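Local coordinates for protein subtilase cytotoxin subunit A (Escherichia coli, PDB 2IY9) that cleaves the endoplasmic reticulum chaperone BiP of host cells as the subtilase-type serine protease subunit of an AB5 toxin, leading to cell death, at residues R196-P199 with A200-H203; L297-T300 with L301-A305; P309-V312 with D313-T316. All coordinates share one frame; numbering follows the deposited sequence.

Interaction 1. Residues R196-P199 with A200-H203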
loop_
_atom_site.group_PDB
_atom_site.type_symbol
_atom_site.label_atom_id
_atom_site.label_comp_id
_atom_site.label_asym_id
_atom_site.label_seq_id
_atom_site.Cartn_x
_atom_site.Cartn_y
_atom_site.Cartn_z
ATOM N N ARG A 196 -17.865 -3.570 1.784
ATOM C CA ARG A 196 -16.490 -3.598 2.294
ATOM C C ARG A 196 -15.504 -3.915 1.189
ATOM O O ARG A 196 -15.785 -4.742 0.322
ATOM C CB ARG A 196 -16.342 -4.609 3.433
ATOM C CG ARG A 196 -16.944 -4.144 4.751
ATOM C CD ARG A 196 -16.852 -5.229 5.783
ATOM N NE ARG A 196 -17.516 -4.854 7.027
ATOM C CZ ARG A 196 -18.223 -5.692 7.782
ATOM N NH1 ARG A 196 -18.384 -6.962 7.415
ATOM N NH2 ARG A 196 -18.778 -5.254 8.894
ATOM N N ILE A 197 -14.352 -3.255 1.225
ATOM C CA ILE A 197 -13.347 -3.414 0.170
ATOM C C ILE A 197 -12.335 -4.500 0.523
ATOM O O ILE A 197 -11.790 -4.519 1.633
ATOM C CB ILE A 197 -12.642 -2.071 -0.148
ATOM C CG1 ILE A 197 -13.680 -1.048 -0.611
ATOM C CG2 ILE A 197 -11.583 -2.256 -1.217
ATOM C CD1 ILE A 197 -13.322 0.371 -0.312
ATOM N N TRP A 198 -12.119 -5.401 -0.435
ATOM C CA TRP A 198 -11.170 -6.508 -0.328
ATOM C C TRP A 198 -9.881 -6.147 -1.084
ATOM O O TRP A 198 -9.956 -5.483 -2.106
ATOM C CB TRP A 198 -11.797 -7.787 -0.912
ATOM C CG TRP A 198 -12.804 -8.400 0.031
ATOM C CD1 TRP A 198 -14.113 -8.031 0.186
ATOM C CD2 TRP A 198 -12.575 -9.473 0.957
ATOM N NE1 TRP A 198 -14.711 -8.812 1.156
ATOM C CE2 TRP A 198 -13.789 -9.700 1.644
ATOM C CE3 TRP A 198 -11.461 -10.268 1.272
ATOM C CZ2 TRP A 198 -13.919 -10.685 2.632
ATOM C CZ3 TRP A 198 -11.591 -11.250 2.242
ATOM C CH2 TRP A 198 -12.810 -11.440 2.926
ATOM N N PRO A 199 -8.702 -6.614 -0.606
ATOM C CA PRO A 199 -8.505 -7.535 0.515
ATOM C C PRO A 199 -8.472 -6.925 1.915
ATOM O O PRO A 199 -8.275 -7.665 2.875
ATOM C CB PRO A 199 -7.137 -8.167 0.214
ATOM C CG PRO A 199 -6.402 -7.117 -0.562
ATOM C CD PRO A 199 -7.420 -6.243 -1.241
ATOM N N ALA A 200 -8.668 -5.613 2.058
ATOM C CA ALA A 200 -8.715 -5.038 3.411
ATOM C C ALA A 200 -9.789 -5.722 4.291
ATOM O O ALA A 200 -9.600 -5.871 5.498
ATOM C CB ALA A 200 -8.930 -3.527 3.364
ATOM N N ALA A 201 -10.879 -6.172 3.667
ATOM C CA ALA A 201 -12.019 -6.777 4.387
ATOM C C ALA A 201 -11.722 -8.172 4.963
ATOM O O ALA A 201 -12.520 -8.708 5.738
ATOM C CB ALA A 201 -13.232 -6.838 3.487
ATOM N N TYR A 202 -10.583 -8.755 4.575
ATOM C CA TYR A 202 -10.124 -10.000 5.165
ATOM C C TYR A 202 -10.149 -9.833 6.680
ATOM O O TYR A 202 -9.572 -8.880 7.228
ATOM C CB TYR A 202 -8.719 -10.358 4.662
ATOM C CG TYR A 202 -8.168 -11.680 5.175
ATOM C CD1 TYR A 202 -8.907 -12.865 5.064
ATOM C CD2 TYR A 202 -6.895 -11.748 5.743
ATOM C CE1 TYR A 202 -8.394 -14.083 5.530
ATOM C CE2 TYR A 202 -6.373 -12.954 6.210
ATOM C CZ TYR A 202 -7.135 -14.116 6.100
ATOM O OH TYR A 202 -6.625 -15.305 6.556
ATOM N N HIS A 203 -10.858 -10.742 7.346
ATOM C CA HIS A 203 -11.146 -10.591 8.779
ATOM C C HIS A 203 -11.008 -11.922 9.514
ATOM O O HIS A 203 -11.994 -12.453 10.040
ATOM C CB HIS A 203 -12.552 -10.016 8.959
ATOM C CG HIS A 203 -12.783 -9.367 10.289
ATOM N ND1 HIS A 203 -12.128 -8.221 10.684
ATOM C CD2 HIS A 203 -13.632 -9.679 11.297
ATOM C CE1 HIS A 203 -12.544 -7.869 11.887
ATOM N NE2 HIS A 203 -13.459 -8.736 12.282
#

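Interaction 2. Residues L297-T300 with L301-A305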
loop_
_atom_site.group_PDB
_atom_site.type_symbol
_atom_site.label_atom_id
_atom_site.label_comp_id
_atom_site.label_asym_id
_atom_site.label_seq_id
_atom_site.Cartn_x
_atom_site.Cartn_y
_atom_site.Cartn_z
ATOM N N LEU A 297 8.467 -8.287 9.228
ATOM C CA LEU A 297 8.231 -6.979 8.608
ATOM C C LEU A 297 6.966 -6.328 9.159
ATOM O O LEU A 297 6.997 -5.174 9.597
ATOM C CB LEU A 297 8.147 -7.106 7.085
ATOM C CG LEU A 297 9.479 -7.101 6.328
ATOM C CD1 LEU A 297 9.291 -7.723 4.945
ATOM C CD2 LEU A 297 10.002 -5.671 6.206
ATOM N N LYS A 298 5.858 -7.078 9.158
ATOM C CA LYS A 298 4.585 -6.554 9.658
ATOM C C LYS A 298 4.680 -6.138 11.131
ATOM O O LYS A 298 4.275 -5.024 11.491
ATOM C CB LYS A 298 3.454 -7.560 9.460
ATOM C CG LYS A 298 2.096 -7.071 9.978
ATOM C CD LYS A 298 0.937 -7.924 9.450
ATOM C CE LYS A 298 -0.371 -7.467 10.076
ATOM N NZ LYS A 298 -1.505 -8.277 9.579
ATOM N N ARG A 299 5.214 -7.032 11.963
ATOM C CA ARG A 299 5.430 -6.751 13.383
ATOM C C ARG A 299 6.274 -5.488 13.616
ATOM O O ARG A 299 5.895 -4.628 14.401
ATOM C CB ARG A 299 6.082 -7.964 14.080
ATOM C CG ARG A 299 6.294 -7.790 15.581
ATOM C CD ARG A 299 6.968 -9.018 16.211
ATOM N NE ARG A 299 8.319 -9.242 15.683
ATOM C CZ ARG A 299 8.685 -10.279 14.922
ATOM N NH1 ARG A 299 7.815 -11.225 14.584
ATOM N NH2 ARG A 299 9.940 -10.377 14.503
ATOM N N THR A 300 7.416 -5.373 12.939
ATOM C CA THR A 300 8.257 -4.196 13.137
ATOM C C THR A 300 7.515 -2.918 12.735
ATOM O O THR A 300 7.569 -1.926 13.451
ATOM C CB THR A 300 9.619 -4.318 12.434
ATOM O OG1 THR A 300 10.314 -5.460 12.951
ATOM C CG2 THR A 300 10.473 -3.064 12.677
ATOM N N LEU A 301 6.796 -2.949 11.616
ATOM C CA LEU A 301 5.994 -1.787 11.205
ATOM C C LEU A 301 4.983 -1.379 12.277
ATOM O O LEU A 301 4.908 -0.207 12.659
ATOM C CB LEU A 301 5.254 -2.057 9.894
ATOM C CG LEU A 301 4.512 -0.828 9.332
ATOM C CD1 LEU A 301 5.500 0.171 8.709
ATOM C CD2 LEU A 301 3.475 -1.263 8.310
ATOM N N LEU A 302 4.222 -2.356 12.762
ATOM C CA LEU A 302 3.167 -2.100 13.733
ATOM C C LEU A 302 3.692 -1.726 15.103
ATOM O O LEU A 302 3.169 -0.792 15.715
ATOM C CB LEU A 302 2.215 -3.292 13.836
ATOM C CG LEU A 302 1.559 -3.681 12.505
ATOM C CD1 LEU A 302 0.528 -4.769 12.770
ATOM C CD2 LEU A 302 0.928 -2.475 11.787
ATOM N N GLU A 303 4.703 -2.454 15.585
ATOM C CA GLU A 303 5.305 -2.144 16.886
ATOM C C GLU A 303 5.930 -0.761 16.918
ATOM O O GLU A 303 5.841 -0.061 17.926
ATOM C CB GLU A 303 6.357 -3.189 17.285
ATOM C CG GLU A 303 5.775 -4.355 18.071
ATOM C CD GLU A 303 6.791 -5.450 18.353
ATOM O OE1 GLU A 303 6.359 -6.581 18.660
ATOM O OE2 GLU A 303 8.010 -5.189 18.255
ATOM N N SER A 304 6.567 -0.381 15.813
ATOM C CA SER A 304 7.252 0.900 15.721
ATOM C C SER A 304 6.299 2.084 15.519
ATOM O O SER A 304 6.697 3.239 15.700
ATOM C CB SER A 304 8.278 0.857 14.589
ATOM O OG SER A 304 7.606 0.959 13.347
ATOM N N ALA A 305 5.058 1.809 15.108
ATOM C CA ALA A 305 4.064 2.873 14.929
ATOM C C ALA A 305 3.835 3.679 16.217
ATOM O O ALA A 305 3.832 3.116 17.310
ATOM C CB ALA A 305 2.743 2.292 14.445
HETATM O O HOH W 1 9.770 -7.144 16.149
#

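Interaction 3. Residues P309-V312 with D313-T316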
loop_
_atom_site.group_PDB
_atom_site.type_symbol
_atom_site.label_atom_id
_atom_site.label_comp_id
_atom_site.label_asym_id
_atom_site.label_seq_id
_atom_site.Cartn_x
_atom_site.Cartn_y
_atom_site.Cartn_z
ATOM N N PRO A 309 -4.016 7.357 21.866
ATOM C CA PRO A 309 -5.239 6.898 22.532
ATOM C C PRO A 309 -6.495 7.458 21.872
ATOM O O PRO A 309 -7.524 6.790 21.864
ATOM C CB PRO A 309 -5.100 7.437 23.960
ATOM C CG PRO A 309 -4.049 8.482 23.903
ATOM C CD PRO A 309 -3.121 8.071 22.795
ATOM N N SER A 310 -6.391 8.667 21.310
ATOM C CA SER A 310 -7.506 9.322 20.633
ATOM C C SER A 310 -7.966 8.600 19.360
ATOM O O SER A 310 -9.078 8.828 18.890
ATOM C CB SER A 310 -7.185 10.801 20.341
ATOM O OG SER A 310 -6.078 10.929 19.458
ATOM N N LEU A 311 -7.111 7.729 18.814
ATOM C CA LEU A 311 -7.393 7.041 17.545
ATOM C C LEU A 311 -7.795 5.571 17.693
ATOM O O LEU A 311 -8.023 4.887 16.697
ATOM C CB LEU A 311 -6.184 7.156 16.598
ATOM C CG LEU A 311 -5.842 8.571 16.108
ATOM C CD1 LEU A 311 -4.581 8.568 15.250
ATOM C CD2 LEU A 311 -6.997 9.195 15.343
ATOM N N VAL A 312 -7.908 5.090 18.928
ATOM C CA VAL A 312 -8.198 3.669 19.153
ATOM C C VAL A 312 -9.541 3.209 18.538
ATOM O O VAL A 312 -9.622 2.103 18.014
ATOM C CB VAL A 312 -8.045 3.281 20.646
ATOM C CG1 VAL A 312 -8.443 1.818 20.885
ATOM C CG2 VAL A 312 -6.588 3.510 21.092
ATOM N N ASP A 313 -10.575 4.053 18.559
ATOM C CA ASP A 313 -11.849 3.668 17.917
ATOM C C ASP A 313 -11.746 3.519 16.397
ATOM O O ASP A 313 -12.523 2.783 15.801
ATOM C CB ASP A 313 -12.999 4.635 18.236
ATOM C CG ASP A 313 -14.337 4.147 17.675
ATOM O OD1 ASP A 313 -14.814 3.081 18.119
ATOM O OD2 ASP A 313 -14.895 4.804 16.768
ATOM N N LYS A 314 -10.784 4.224 15.795
ATOM C CA LYS A 314 -10.653 4.343 14.346
ATOM C C LYS A 314 -9.625 3.355 13.775
ATOM O O LYS A 314 -9.756 2.907 12.635
ATOM C CB LYS A 314 -10.258 5.785 13.968
ATOM C CG LYS A 314 -11.265 6.880 14.420
ATOM C CD LYS A 314 -11.105 8.207 13.651
ATOM C CE LYS A 314 -10.118 9.170 14.348
ATOM N NZ LYS A 314 -9.924 10.549 13.719
ATOM N N VAL A 315 -8.621 3.010 14.585
ATOM C CA VAL A 315 -7.474 2.211 14.148
ATOM C C VAL A 315 -7.065 1.289 15.292
ATOM O O VAL A 315 -6.987 1.723 16.449
ATOM C CB VAL A 315 -6.248 3.122 13.812
ATOM C CG1 VAL A 315 -5.023 2.283 13.406
ATOM C CG2 VAL A 315 -6.583 4.142 12.732
ATOM N N THR A 316 -6.789 0.024 14.973
ATOM C CA THR A 316 -6.284 -0.906 15.981
ATOM C C THR A 316 -5.098 -0.286 16.696
ATOM O O THR A 316 -4.112 0.136 16.070
ATOM C CB THR A 316 -5.926 -2.284 15.384
ATOM O OG1 THR A 316 -7.116 -2.872 14.859
ATOM C CG2 THR A 316 -5.334 -3.227 16.461
HETATM O O HOH W 2 -10.746 6.741 19.564
#

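Interaction 1. Residues R196-P199 with A200-H203
A type I beta turn from Pro199 to Tyr202, entered through a cis peptide bond between Trp198 and Pro199, folds the chain back so that the Trp198 indole meets Ala201 and Tyr202. The methyl CB of Ala201 sits over one face of the five-membered ring, 3.4 Å from its centroid and 11° off the ring normal, a CH-pi contact. Over the same face, toward the six-membered end, lies the backbone of Tyr202, with Trp198 CZ3 3.5 Å from Tyr202 CA. The edge of the tyrosine ring is turned to Trp198 CZ3; with its CG anti to the backbone N (chi1 -177°), the ring runs on toward Leu166 of helix 160-172. Tyr202 N closes the turn on Pro199 O at 3.1 Å, approaching from above the carbonyl plane. A weak bond, short at 2.8 Å but bent to 125°, joins Ala201 N to Ile197 O. Beside the methyl, at roughly a right angle to the indole, Arg196 CB stands 3.8 Å from Ala201 CB, while the arginine NE bonds Ile188 O and its guanidinium makes a cation-pi contact with Trp246. The buried turn lies in the loop between strand 176-180 and helix 207-211 of the subtilisin-like alpha/beta fold.

Interaction 2. Residues L297-T300 with L301-A305
Contacts between residues four apart on helix 294-304 join its last two turns, one flank packed against helices 271-288 and 323-331 and the flank of Arg299 and Glu303 exposed. Lys298 and Leu302 meet through aliphatic carbon: the lysine CG and CE each lie 3.9 Å from Leu302 CD1, the side chains crossing at a slant. Extended throughout, with CG anti to the backbone N (chi1 179°), the lysine carries NZ to the carbonyl oxygens of Asp213 and Val215, linking this alpha helix of the subtilase fold to the start of strand 215-221 and just before it. Arg299 and Glu303 run side by side, their flat ends turned 48° apart. Glu303 OE1 touches the arginine CG at 3.3 Å but stays 4.4 Å from Arg299 NE, too far for a salt bridge; a water lies in the guanidinium plane, accepts from NE at 2.6 Å and gives a weak, long bond to Glu303 OE2. Backbone bonds of the alpha-helical i to i+4 pattern run beneath, such as Glu303 N to Arg299 O at 2.7 Å. Near the C-terminal end, Ser304 N donates to Thr300 O at 3.0 Å, and the Ser304 side chain touches Lys325 and Ala326 of helix 323-331.

Interaction 3. Residues P309-V312 with D313-T316
Leu311 O is gripped by two backbone donors, Lys314 N at 3.0 Å and Val315 N at 2.9 Å. The first bond closes a type I beta turn over 311-314 and the second an alpha turn on the same oxygen; the pair follows a short 3-10 segment at 309-311, in the connection between strands 306-307 and 319-320, a small antiparallel pair in the C-terminal part of the subtilase domain. Val315 N arrives almost in line with the carbonyl bond, at a C=O...N angle of 173°, whereas Lys314 N comes from above the carbonyl plane. A water supports the start of the turn, donating to Ser310 O and accepting from Asp313 N at 2.9 Å. Val312 CA also makes a CA-H...O contact with Val315 O. Asp313 OD1 forms a salt bridge with Arg189, and Asn244 ND2 bonds Val312 O. Val315 packs on Leu232 and Val247. The Lys314 side chain leaves the turn on the same side as that of Leu311; the chain kinks at chi3 (-91°) and its end crosses the leucine at an angle. Leu311 CD2 to Lys314 CE is modelled at 3.3 Å, shorter than usual for two carbons and so doubtful; Leu311 CD2 lies 3.6 Å from Lys314 NZ.

All three are local contacts within one subtilase domain, but their surroundings differ. Interaction 1 is buried and centred on an aromatic face, its Ile197 side chain about 9 Å from that of Ser272, assigned to the charge relay system; interactions 2 and 3 lie away from the catalytic site. Interaction 2 is helical, with one apolar flank and one charged flank, where a water links Arg299 and, weakly, Glu303, while interaction 3 is a loop reversal held mainly by backbone bonds. Only three residues separate interactions 2 and 3 in sequence. Interactions 1 and 2 hold the same strands: Pro199 packs on 176-180 and Arg217 of 215-221 bonds Ala200 O and Tyr202 O, while Lys298 touches Leu176 and bonds Val215 O.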